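Side-chain contacts in transcriptional regulator, SorC family (Enterococcus faecalis, PDB 2O0M), which probably binds DNA and a carbohydrate effector to regulate transcription, the modelled part being its putative sugar-binding domain: residues Lys99-Tyr104 and Ala334-Ile339; Thr132-Leu137 and Gln326-Thr331; Gly244-Met249 and Gly274-Glu279; Asp257-Met262 and Val283-Pro288. All blocks are in the same frame, centred on the assembly; numbering follows the deposited sequence.

Contact 1 of 4, residues Lys99-Tyr104 and Ala334-Ile339; sequences KEMTQY and AAANEI
Met-101, built as selenomethionine, reaches across to Ala-336 and Ile-339. Its SE lies over the small residue, 3.9 Å from both Ala-336 CA and Ala-336 CB, and its methyl CE meets Ile-339 CD1 at 3.8 Å. Bends at chi2 and chi3 (-71° and -75°) fold the chain back, which brings selenium to the alanine and carries CE on to the isoleucine. Ile-339 runs transverse to Met-101 and uses its other branch on Tyr-104: CG2 stands 3.9 Å above the plane of the phenol ring, toward its rim, in a CH-pi contact over one face with a closest approach of 3.9 Å to Tyr-104 CE1. At the outer margin one water joins the two sides, lying 2.9 Å from Tyr-104 OH and donating to Ile-339 O at 2.7 Å. A phosphate ion, probably from the crystallisation liquor, also lies close to Tyr-104 OH.

The small alanine lets the long Met-101 lie against the backbone of helix 333-339, whose segment axis passes that of 99-104 at 10.6 Å and 60°. In the second shell, Leu-340 and Cys-110 also pack on Met-101, Ala-313 and Ile-316 of helix 313-320 on Ile-339, and Arg-317 touches Tyr-104. The first and last helices of the modelled chain thus pack together beside neighbouring parallel strands 109-113 and 328-332, a helix-on-sheet layer consistent with a Rossmann-like alpha/beta domain.

Contact 2 of 4, residues Thr132-Leu137 and Gln326-Thr331; sequences TNTLNL and QTWLIT
Thr-134 overlaps the six-membered part of the Trp-328 indole with its methyl group: CG2 is 3.6 Å above the ring plane, displaced toward the rim, and 3.7 Å from Trp-328 CE3. Their directions are opposed, each passing alongside the other. One turn farther along the helix, Leu-137 stands roughly perpendicular to the indole side chain, and its CD2 comes to 3.9 Å from Trp-328 CH2 at an oblique angle to the ring.

At chi1 -65°, Thr-134 has CG2 anti to the backbone N and turned to the indole, while OG1 sits beside that N and bonds to the backbone O of Val-130, one helical turn back. The hydroxyl is therefore satisfied within its own helix, although Thr-134 OG1 also lies 4.3 Å from Ile-330 CD1, a loose approach. Ile-111 of strand 109-113 touches both Thr-134 and Trp-328, and Leu-138 adds to the cover of the tryptophan.

Helix and strand run nearly antiparallel, at 162°, with 11.3 Å between the segment axes. Such packing of a helix side on a parallel strand, here flanked by strands 109-113 and 302-306, is consistent with a Rossmann-like alpha/beta domain.

Contact 3 of 4, residues Gly244-Met249 and Gly274-Glu279; sequences GRALHM and GYFFDE
Ala-246 meets the Phe-276 ring edge-on. Its CB lies in the plane of the ring, 3.8 Å from Phe-276 CD1, and its carbonyl O sits near the same plane, 3.6 Å from Phe-276 CE1. The side of the ring that bears CD1 and CE1 thus faces the first residue of a helix, with methyl and carbonyl set along it. The aromatic C-H edge, weakly positive, suits the carbonyl oxygen, though no hydrogen bond crosses the contact. Met-249, a selenomethionine, adds a looser touch: its CB comes within 4.5 Å of Phe-276 CE1 from an oblique direction, while the rest of the chain leads away from the phenylalanine.

The CB of Phe-276 does not itself aim at the helix. With chi1 -67°, CG is anti to the carbonyl carbon, and this swings the ring across to Ala-246. Leu-263 of helix 257-265, Glu-271, Val-284 and Met-255 also touch the Phe-276 side chain, which is buried among several elements.

Strand 238-245 passes directly into helix 246-252, with Arg-245 at the N-cap position and its O accepting Met-249 N at 2.9 Å. On the other side, Gly-274 lies in the turn between antiparallel strands 270-272 and 275-277. The contact packs this beta hairpin against a strand-to-helix junction of the alpha/beta domain.

Contact 4 of 4, residues Asp257-Met262 and Val283-Pro288; sequences DDEMVM and VVYKIP
Tyr-285 OH donates a short hydrogen bond, 2.6 Å, to Glu-259 OE2, fastening strand 283-286 to helix 257-265 at the surface of the alpha/beta domain, with a Met-aromatic pair beside the bond. The acceptor uses its anti lone pair, on the side away from the other carboxylate oxygen. Glu-259 and Tyr-285 cross at about a right angle and the carboxylate plane stands 88° from the ring plane, yet OE2 itself lies near the plane of the ring, at its edge. Glu-259 is straight at chi2, which lets it span from helix to phenol. Its aliphatic part joins in, with CG 3.5 Å from Tyr-285 OH.

In the Met-aromatic pair, selenomethionine Met-262, one turn on from Glu-259, has its SE 5.3 Å from the centroid of the Tyr-285 ring, 44° off the normal and so oblique. Tyr-285 has CG anti to its backbone N (chi1 -171°), which extends the phenol from the strand into the reach of both helix residues.

Strand 283-286 pairs with strand 275-277 in the sheet, while Ser-256 OG bonds to Glu-259 N at the start of the helix. The selenomethionine methyl CE meets the tyrosine at CE1, 3.8 Å away.

Overall arrangement
From the N terminus, helix 96-105 comes first, and contact 1 closes the longest loop by joining it to the last helix, 333-339. Contact 2 is nested inside, taking helix 122-138 to strand 328-332, which runs straight into that last helix; the two contacts touch where Met-101 CE packs on Leu-329 CD2 at 3.8 Å. Contacts 3 and 4 are nested within both. Their segments alternate along the chain, so their loops cross: helices 246-252 and 257-265 come first, then the paired strands 275-277 and 283-286. These neighbouring contacts have centres 9 Å apart and lie across the chain's centre from contact 2, on the same sheet.

Contact 1 of 4, residues Lys99-Tyr104 and Ala334-Ile339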
# COMPACT_ATOMS: atom_id res chain seq x y z
N LYS A 99 -17.50 12.28 5.16
CA LYS A 99 -18.40 12.46 4.01
C LYS A 99 -17.77 13.36 2.95
O LYS A 99 -17.80 13.05 1.76
CB LYS A 99 -19.73 13.07 4.45
CG LYS A 99 -20.65 13.50 3.30
CD LYS A 99 -21.86 14.26 3.85
CE LYS A 99 -22.63 14.98 2.74
NZ LYS A 99 -23.65 15.93 3.29
N GLU A 100 -17.22 14.48 3.39
CA GLU A 100 -16.62 15.43 2.47
C GLU A 100 -15.45 14.77 1.73
O GLU A 100 -15.26 14.98 0.54
CB GLU A 100 -16.17 16.70 3.21
CG GLU A 100 -17.35 17.59 3.67
CD GLU A 100 -16.93 18.92 4.26
OE1 GLU A 100 -15.80 19.40 3.99
OE2 GLU A 100 -17.75 19.53 5.00
N MSE A 101 -14.67 13.96 2.44
CA MSE A 101 -13.54 13.26 1.81
C MSE A 101 -13.99 12.23 0.78
O MSE A 101 -13.45 12.19 -0.32
CB MSE A 101 -12.64 12.60 2.86
CG MSE A 101 -11.79 13.58 3.66
SE MSE A 101 -10.35 14.36 2.60
CE MSE A 101 -9.20 12.83 2.58
N THR A 102 -14.99 11.41 1.12
CA THR A 102 -15.45 10.40 0.16
C THR A 102 -16.00 11.05 -1.10
O THR A 102 -15.76 10.57 -2.20
CB THR A 102 -16.54 9.46 0.74
OG1 THR A 102 -17.74 10.19 0.97
CG2 THR A 102 -16.08 8.84 2.03
N GLN A 103 -16.72 12.16 -0.94
CA GLN A 103 -17.30 12.86 -2.08
C GLN A 103 -16.25 13.59 -2.90
O GLN A 103 -16.35 13.66 -4.12
CB GLN A 103 -18.39 13.82 -1.59
CG GLN A 103 -19.56 13.05 -0.98
CD GLN A 103 -20.78 13.90 -0.69
OE1 GLN A 103 -20.67 15.10 -0.48
NE2 GLN A 103 -21.95 13.27 -0.68
N TYR A 104 -15.22 14.11 -2.24
CA TYR A 104 -14.14 14.79 -2.94
C TYR A 104 -13.47 13.86 -3.94
O TYR A 104 -13.17 14.25 -5.07
CB TYR A 104 -13.11 15.31 -1.92
CG TYR A 104 -12.00 16.16 -2.50
CD1 TYR A 104 -10.83 15.58 -2.97
CD2 TYR A 104 -12.12 17.54 -2.56
CE1 TYR A 104 -9.81 16.36 -3.50
CE2 TYR A 104 -11.11 18.33 -3.07
CZ TYR A 104 -9.95 17.73 -3.54
OH TYR A 104 -8.95 18.52 -4.05
N ALA A 334 -5.33 15.69 10.02
CA ALA A 334 -4.35 16.62 9.48
C ALA A 334 -4.34 16.57 7.95
O ALA A 334 -4.33 17.60 7.28
CB ALA A 334 -3.00 16.35 10.05
N ALA A 335 -4.40 15.36 7.39
CA ALA A 335 -4.44 15.22 5.94
C ALA A 335 -5.75 15.74 5.36
O ALA A 335 -5.76 16.50 4.40
CB ALA A 335 -4.22 13.77 5.54
N ALA A 336 -6.86 15.33 5.97
CA ALA A 336 -8.19 15.71 5.51
C ALA A 336 -8.40 17.23 5.55
O ALA A 336 -8.86 17.81 4.57
CB ALA A 336 -9.26 15.01 6.34
N ASN A 337 -8.08 17.86 6.67
CA ASN A 337 -8.23 19.32 6.78
C ASN A 337 -7.44 20.04 5.68
O ASN A 337 -7.93 21.01 5.09
CB ASN A 337 -7.77 19.84 8.15
CG ASN A 337 -8.73 19.48 9.27
OD1 ASN A 337 -9.92 19.22 9.05
ND2 ASN A 337 -8.21 19.48 10.50
N GLU A 338 -6.24 19.56 5.37
CA GLU A 338 -5.42 20.18 4.34
C GLU A 338 -6.01 19.99 2.94
O GLU A 338 -6.09 20.93 2.15
CB GLU A 338 -3.99 19.61 4.39
CG GLU A 338 -3.06 20.17 3.32
CD GLU A 338 -2.72 21.64 3.49
OE1 GLU A 338 -3.07 22.26 4.53
OE2 GLU A 338 -2.08 22.19 2.58
N ILE A 339 -6.43 18.77 2.65
CA ILE A 339 -7.04 18.46 1.36
C ILE A 339 -8.31 19.28 1.12
O ILE A 339 -8.55 19.74 0.01
CB ILE A 339 -7.33 16.95 1.24
CG1 ILE A 339 -6.01 16.16 1.15
CG2 ILE A 339 -8.21 16.65 0.02
CD1 ILE A 339 -6.13 14.66 1.44
O HOH W 1 -7.23 20.12 -2.31

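Contact 2 of 4, residues Thr132-Leu137 and Gln326-Thr331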
# COMPACT_ATOMS: atom_id res chain seq x y z
N THR A 132 -7.67 -3.20 11.20
CA THR A 132 -8.16 -4.46 11.75
C THR A 132 -9.70 -4.51 11.68
O THR A 132 -10.29 -5.47 11.18
CB THR A 132 -7.65 -4.68 13.18
OG1 THR A 132 -6.23 -4.71 13.14
CG2 THR A 132 -8.15 -5.99 13.75
N ASN A 133 -10.35 -3.46 12.16
CA ASN A 133 -11.81 -3.41 12.16
C ASN A 133 -12.38 -3.44 10.74
O ASN A 133 -13.38 -4.12 10.47
CB ASN A 133 -12.29 -2.18 12.92
CG ASN A 133 -11.95 -2.27 14.40
OD1 ASN A 133 -11.84 -3.37 14.97
ND2 ASN A 133 -11.80 -1.12 15.04
N THR A 134 -11.69 -2.76 9.84
CA THR A 134 -12.10 -2.66 8.45
C THR A 134 -12.00 -4.02 7.75
O THR A 134 -12.95 -4.46 7.11
CB THR A 134 -11.24 -1.61 7.71
OG1 THR A 134 -11.50 -0.31 8.27
CG2 THR A 134 -11.53 -1.59 6.22
N LEU A 135 -10.86 -4.69 7.88
CA LEU A 135 -10.71 -6.03 7.31
C LEU A 135 -11.60 -7.07 8.00
O LEU A 135 -12.05 -8.00 7.35
CB LEU A 135 -9.25 -6.48 7.33
CG LEU A 135 -8.28 -5.61 6.49
CD1 LEU A 135 -6.91 -6.21 6.55
CD2 LEU A 135 -8.73 -5.44 5.04
N ASN A 136 -11.87 -6.91 9.29
CA ASN A 136 -12.77 -7.84 9.96
C ASN A 136 -14.16 -7.77 9.34
O ASN A 136 -14.82 -8.79 9.14
CB ASN A 136 -12.85 -7.51 11.44
CG ASN A 136 -13.76 -8.46 12.19
OD1 ASN A 136 -13.73 -9.66 11.97
ND2 ASN A 136 -14.59 -7.91 13.08
N LEU A 137 -14.59 -6.55 9.05
CA LEU A 137 -15.89 -6.32 8.40
C LEU A 137 -15.89 -6.80 6.94
O LEU A 137 -16.85 -7.43 6.50
CB LEU A 137 -16.24 -4.83 8.43
CG LEU A 137 -17.43 -4.35 7.58
CD1 LEU A 137 -18.73 -4.82 8.21
CD2 LEU A 137 -17.46 -2.84 7.43
N GLN A 326 -13.91 1.71 -5.46
CA GLN A 326 -14.24 0.94 -4.26
C GLN A 326 -13.24 1.14 -3.11
O GLN A 326 -13.44 0.59 -2.03
CB GLN A 326 -14.34 -0.56 -4.56
CG GLN A 326 -13.02 -1.26 -4.92
CD GLN A 326 -12.74 -1.29 -6.40
OE1 GLN A 326 -13.12 -0.37 -7.12
NE2 GLN A 326 -12.07 -2.35 -6.87
N THR A 327 -12.19 1.92 -3.35
CA THR A 327 -11.13 2.15 -2.35
C THR A 327 -11.71 2.69 -1.03
O THR A 327 -12.59 3.55 -1.04
CB THR A 327 -10.05 3.13 -2.88
OG1 THR A 327 -9.41 2.57 -4.04
CG2 THR A 327 -8.97 3.42 -1.84
N TRP A 328 -11.23 2.15 0.08
CA TRP A 328 -11.44 2.74 1.40
C TRP A 328 -10.16 3.51 1.72
O TRP A 328 -9.06 2.94 1.63
CB TRP A 328 -11.63 1.67 2.47
CG TRP A 328 -12.95 0.97 2.47
CD1 TRP A 328 -13.56 0.37 1.41
CD2 TRP A 328 -13.80 0.75 3.60
NE1 TRP A 328 -14.76 -0.19 1.80
CE2 TRP A 328 -14.93 0.03 3.14
CE3 TRP A 328 -13.73 1.10 4.95
CZ2 TRP A 328 -15.96 -0.35 3.98
CZ3 TRP A 328 -14.78 0.72 5.79
CH2 TRP A 328 -15.87 0.01 5.30
N LEU A 329 -10.28 4.78 2.08
CA LEU A 329 -9.12 5.58 2.47
C LEU A 329 -9.12 5.76 3.98
O LEU A 329 -10.05 6.35 4.53
CB LEU A 329 -9.13 6.95 1.78
CG LEU A 329 -8.04 7.93 2.23
CD1 LEU A 329 -6.64 7.40 1.93
CD2 LEU A 329 -8.24 9.29 1.57
N ILE A 330 -8.09 5.23 4.64
CA ILE A 330 -7.86 5.48 6.06
C ILE A 330 -6.84 6.60 6.16
O ILE A 330 -5.73 6.49 5.64
CB ILE A 330 -7.32 4.24 6.80
CG1 ILE A 330 -8.32 3.09 6.66
CG2 ILE A 330 -7.04 4.59 8.27
CD1 ILE A 330 -7.84 1.77 7.18
N THR A 331 -7.22 7.68 6.82
CA THR A 331 -6.38 8.86 6.89
C THR A 331 -6.58 9.55 8.23
O THR A 331 -7.24 9.02 9.13
CB THR A 331 -6.68 9.79 5.69
OG1 THR A 331 -5.68 10.81 5.57
CG2 THR A 331 -8.09 10.40 5.76

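Contact 3 of 4, residues Gly244-Met249 and Gly274-Glu279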
# COMPACT_ATOMS: atom_id res chain seq x y z
N GLY A 244 3.03 7.18 -1.18
CA GLY A 244 4.31 7.81 -0.88
C GLY A 244 4.43 9.19 -1.49
O GLY A 244 3.78 9.49 -2.50
N ARG A 245 5.25 10.02 -0.86
CA ARG A 245 5.68 11.29 -1.43
C ARG A 245 6.80 10.94 -2.42
O ARG A 245 7.82 10.34 -2.03
CB ARG A 245 6.11 12.24 -0.30
CG ARG A 245 4.94 12.59 0.64
CD ARG A 245 5.33 13.35 1.90
NE ARG A 245 5.87 14.66 1.56
CZ ARG A 245 7.17 14.98 1.58
NH1 ARG A 245 8.08 14.09 1.94
NH2 ARG A 245 7.55 16.20 1.24
N ALA A 246 6.60 11.27 -3.69
CA ALA A 246 7.36 10.67 -4.80
C ALA A 246 8.88 10.79 -4.69
O ALA A 246 9.59 9.80 -4.76
CB ALA A 246 6.90 11.25 -6.12
N LEU A 247 9.39 12.01 -4.54
CA LEU A 247 10.85 12.19 -4.52
C LEU A 247 11.48 11.57 -3.29
O LEU A 247 12.57 10.99 -3.36
CB LEU A 247 11.23 13.66 -4.69
CG LEU A 247 10.76 14.26 -6.03
CD1 LEU A 247 11.34 15.65 -6.21
CD2 LEU A 247 11.17 13.39 -7.23
N HIS A 248 10.79 11.67 -2.15
CA HIS A 248 11.22 11.02 -0.92
C HIS A 248 11.33 9.51 -1.11
O HIS A 248 12.31 8.90 -0.68
CB HIS A 248 10.24 11.35 0.22
CG HIS A 248 10.78 11.06 1.59
ND1 HIS A 248 10.45 9.93 2.30
CD2 HIS A 248 11.61 11.78 2.38
CE1 HIS A 248 11.07 9.95 3.47
NE2 HIS A 248 11.77 11.07 3.55
N MSE A 249 10.34 8.90 -1.78
CA MSE A 249 10.37 7.47 -2.09
C MSE A 249 11.55 7.12 -2.97
O MSE A 249 12.25 6.15 -2.72
CB MSE A 249 9.10 6.99 -2.82
CG MSE A 249 7.83 6.96 -2.02
SE MSE A 249 7.88 5.81 -0.44
CE MSE A 249 9.10 4.71 -0.88
N GLY A 274 4.96 1.24 -7.05
CA GLY A 274 6.04 1.41 -8.02
C GLY A 274 5.64 2.20 -9.25
O GLY A 274 6.35 2.16 -10.29
N TYR A 275 4.51 2.90 -9.15
CA TYR A 275 4.10 3.90 -10.14
C TYR A 275 4.23 5.28 -9.54
O TYR A 275 3.96 5.47 -8.35
CB TYR A 275 2.64 3.70 -10.57
CG TYR A 275 2.36 2.32 -11.15
CD1 TYR A 275 2.38 2.10 -12.52
CD2 TYR A 275 2.09 1.25 -10.32
CE1 TYR A 275 2.12 0.84 -13.05
CE2 TYR A 275 1.84 -0.01 -10.83
CZ TYR A 275 1.84 -0.22 -12.19
OH TYR A 275 1.58 -1.48 -12.68
N PHE A 276 4.64 6.25 -10.36
CA PHE A 276 4.77 7.64 -9.92
C PHE A 276 3.77 8.53 -10.64
O PHE A 276 3.61 8.41 -11.85
CB PHE A 276 6.19 8.13 -10.14
CG PHE A 276 7.19 7.45 -9.27
CD1 PHE A 276 7.57 8.02 -8.06
CD2 PHE A 276 7.68 6.19 -9.59
CE1 PHE A 276 8.44 7.38 -7.23
CE2 PHE A 276 8.56 5.53 -8.74
CZ PHE A 276 8.94 6.12 -7.57
N PHE A 277 3.11 9.40 -9.89
CA PHE A 277 1.99 10.21 -10.41
C PHE A 277 2.26 11.70 -10.26
O PHE A 277 2.73 12.15 -9.22
CB PHE A 277 0.70 9.88 -9.65
CG PHE A 277 0.36 8.41 -9.63
CD1 PHE A 277 -0.56 7.88 -10.54
CD2 PHE A 277 0.95 7.56 -8.70
CE1 PHE A 277 -0.87 6.54 -10.51
CE2 PHE A 277 0.64 6.21 -8.68
CZ PHE A 277 -0.27 5.70 -9.60
N ASP A 278 1.95 12.49 -11.29
CA ASP A 278 2.01 13.94 -11.16
C ASP A 278 0.70 14.45 -10.57
O ASP A 278 -0.20 13.65 -10.27
CB ASP A 278 2.39 14.62 -12.49
CG ASP A 278 1.33 14.47 -13.57
OD1 ASP A 278 0.17 14.15 -13.27
OD2 ASP A 278 1.68 14.70 -14.75
N GLU A 279 0.59 15.76 -10.36
CA GLU A 279 -0.58 16.32 -9.65
C GLU A 279 -1.89 16.14 -10.43
O GLU A 279 -2.97 16.10 -9.84
CB GLU A 279 -0.35 17.79 -9.27
CG GLU A 279 -0.57 18.81 -10.36
CD GLU A 279 -0.49 20.24 -9.85
OE1 GLU A 279 -0.44 21.16 -10.69
OE2 GLU A 279 -0.45 20.44 -8.61

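Contact 4 of 4, residues Asp257-Met262 and Val283-Pro288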
# COMPACT_ATOMS: atom_id res chain seq x y z
N ASP A 257 20.48 7.63 -10.37
CA ASP A 257 20.58 9.07 -10.58
C ASP A 257 19.71 9.53 -11.74
O ASP A 257 19.02 10.54 -11.65
CB ASP A 257 22.03 9.47 -10.86
CG ASP A 257 22.96 9.17 -9.70
OD1 ASP A 257 22.47 8.99 -8.57
OD2 ASP A 257 24.18 9.14 -9.94
N ASP A 258 19.76 8.80 -12.85
CA ASP A 258 18.95 9.15 -14.01
C ASP A 258 17.46 9.16 -13.66
O ASP A 258 16.72 10.04 -14.11
CB ASP A 258 19.21 8.17 -15.16
CG ASP A 258 20.57 8.37 -15.83
OD1 ASP A 258 21.21 9.44 -15.68
OD2 ASP A 258 21.02 7.45 -16.53
N GLU A 259 17.00 8.18 -12.89
CA GLU A 259 15.59 8.10 -12.53
C GLU A 259 15.18 9.26 -11.62
O GLU A 259 14.10 9.83 -11.79
CB GLU A 259 15.26 6.77 -11.85
CG GLU A 259 15.26 5.59 -12.82
CD GLU A 259 15.12 4.23 -12.13
OE1 GLU A 259 15.87 3.95 -11.17
OE2 GLU A 259 14.26 3.43 -12.56
N MSE A 260 16.03 9.59 -10.66
CA MSE A 260 15.75 10.69 -9.75
C MSE A 260 15.59 12.00 -10.53
O MSE A 260 14.64 12.75 -10.31
CB MSE A 260 16.88 10.85 -8.73
CG MSE A 260 16.77 12.07 -7.89
SE MSE A 260 15.02 12.27 -7.02
CE MSE A 260 15.49 11.25 -5.48
N VAL A 261 16.52 12.26 -11.43
CA VAL A 261 16.47 13.48 -12.23
C VAL A 261 15.22 13.50 -13.11
O VAL A 261 14.56 14.53 -13.21
CB VAL A 261 17.73 13.66 -13.08
CG1 VAL A 261 17.56 14.82 -14.07
CG2 VAL A 261 18.93 13.89 -12.18
N MSE A 262 14.90 12.36 -13.71
CA MSE A 262 13.70 12.21 -14.56
C MSE A 262 12.43 12.49 -13.73
O MSE A 262 11.53 13.21 -14.16
CB MSE A 262 13.70 10.82 -15.24
CG MSE A 262 12.75 10.62 -16.45
SE MSE A 262 13.02 8.97 -17.60
CE MSE A 262 13.94 7.81 -16.37
N VAL A 283 0.32 8.93 -14.62
CA VAL A 283 1.51 8.11 -14.38
C VAL A 283 2.65 8.68 -15.23
O VAL A 283 2.58 8.63 -16.47
CB VAL A 283 1.27 6.63 -14.73
CG1 VAL A 283 2.56 5.81 -14.61
CG2 VAL A 283 0.19 6.04 -13.83
N VAL A 284 3.66 9.23 -14.57
CA VAL A 284 4.82 9.82 -15.26
C VAL A 284 6.00 8.83 -15.37
O VAL A 284 6.90 9.02 -16.20
CB VAL A 284 5.30 11.12 -14.58
CG1 VAL A 284 4.20 12.17 -14.60
CG2 VAL A 284 5.76 10.87 -13.15
N TYR A 285 5.98 7.79 -14.54
CA TYR A 285 7.01 6.74 -14.57
C TYR A 285 6.55 5.50 -13.80
O TYR A 285 5.76 5.60 -12.86
CB TYR A 285 8.31 7.26 -13.96
CG TYR A 285 9.50 6.35 -14.13
CD1 TYR A 285 10.05 6.11 -15.39
CD2 TYR A 285 10.11 5.76 -13.03
CE1 TYR A 285 11.15 5.29 -15.55
CE2 TYR A 285 11.22 4.93 -13.18
CZ TYR A 285 11.74 4.70 -14.45
OH TYR A 285 12.84 3.90 -14.63
N LYS A 286 7.06 4.34 -14.21
CA LYS A 286 6.88 3.10 -13.45
C LYS A 286 8.16 2.26 -13.47
O LYS A 286 8.89 2.22 -14.47
CB LYS A 286 5.70 2.30 -13.98
CG LYS A 286 5.87 1.77 -15.39
CD LYS A 286 4.56 1.23 -15.94
CE LYS A 286 4.75 0.69 -17.36
NZ LYS A 286 3.52 -0.04 -17.81
N ILE A 287 8.45 1.62 -12.35
CA ILE A 287 9.61 0.73 -12.25
C ILE A 287 9.25 -0.62 -12.87
O ILE A 287 8.06 -0.92 -13.07
CB ILE A 287 10.10 0.56 -10.79
CG1 ILE A 287 9.02 -0.10 -9.92
CG2 ILE A 287 10.52 1.92 -10.21
CD1 ILE A 287 9.51 -0.49 -8.56
N PRO A 288 10.26 -1.44 -13.20
CA PRO A 288 9.92 -2.76 -13.75
C PRO A 288 9.03 -3.57 -12.80
O PRO A 288 9.26 -3.59 -11.59
CB PRO A 288 11.29 -3.41 -13.95
CG PRO A 288 12.22 -2.25 -14.15
CD PRO A 288 11.72 -1.24 -13.15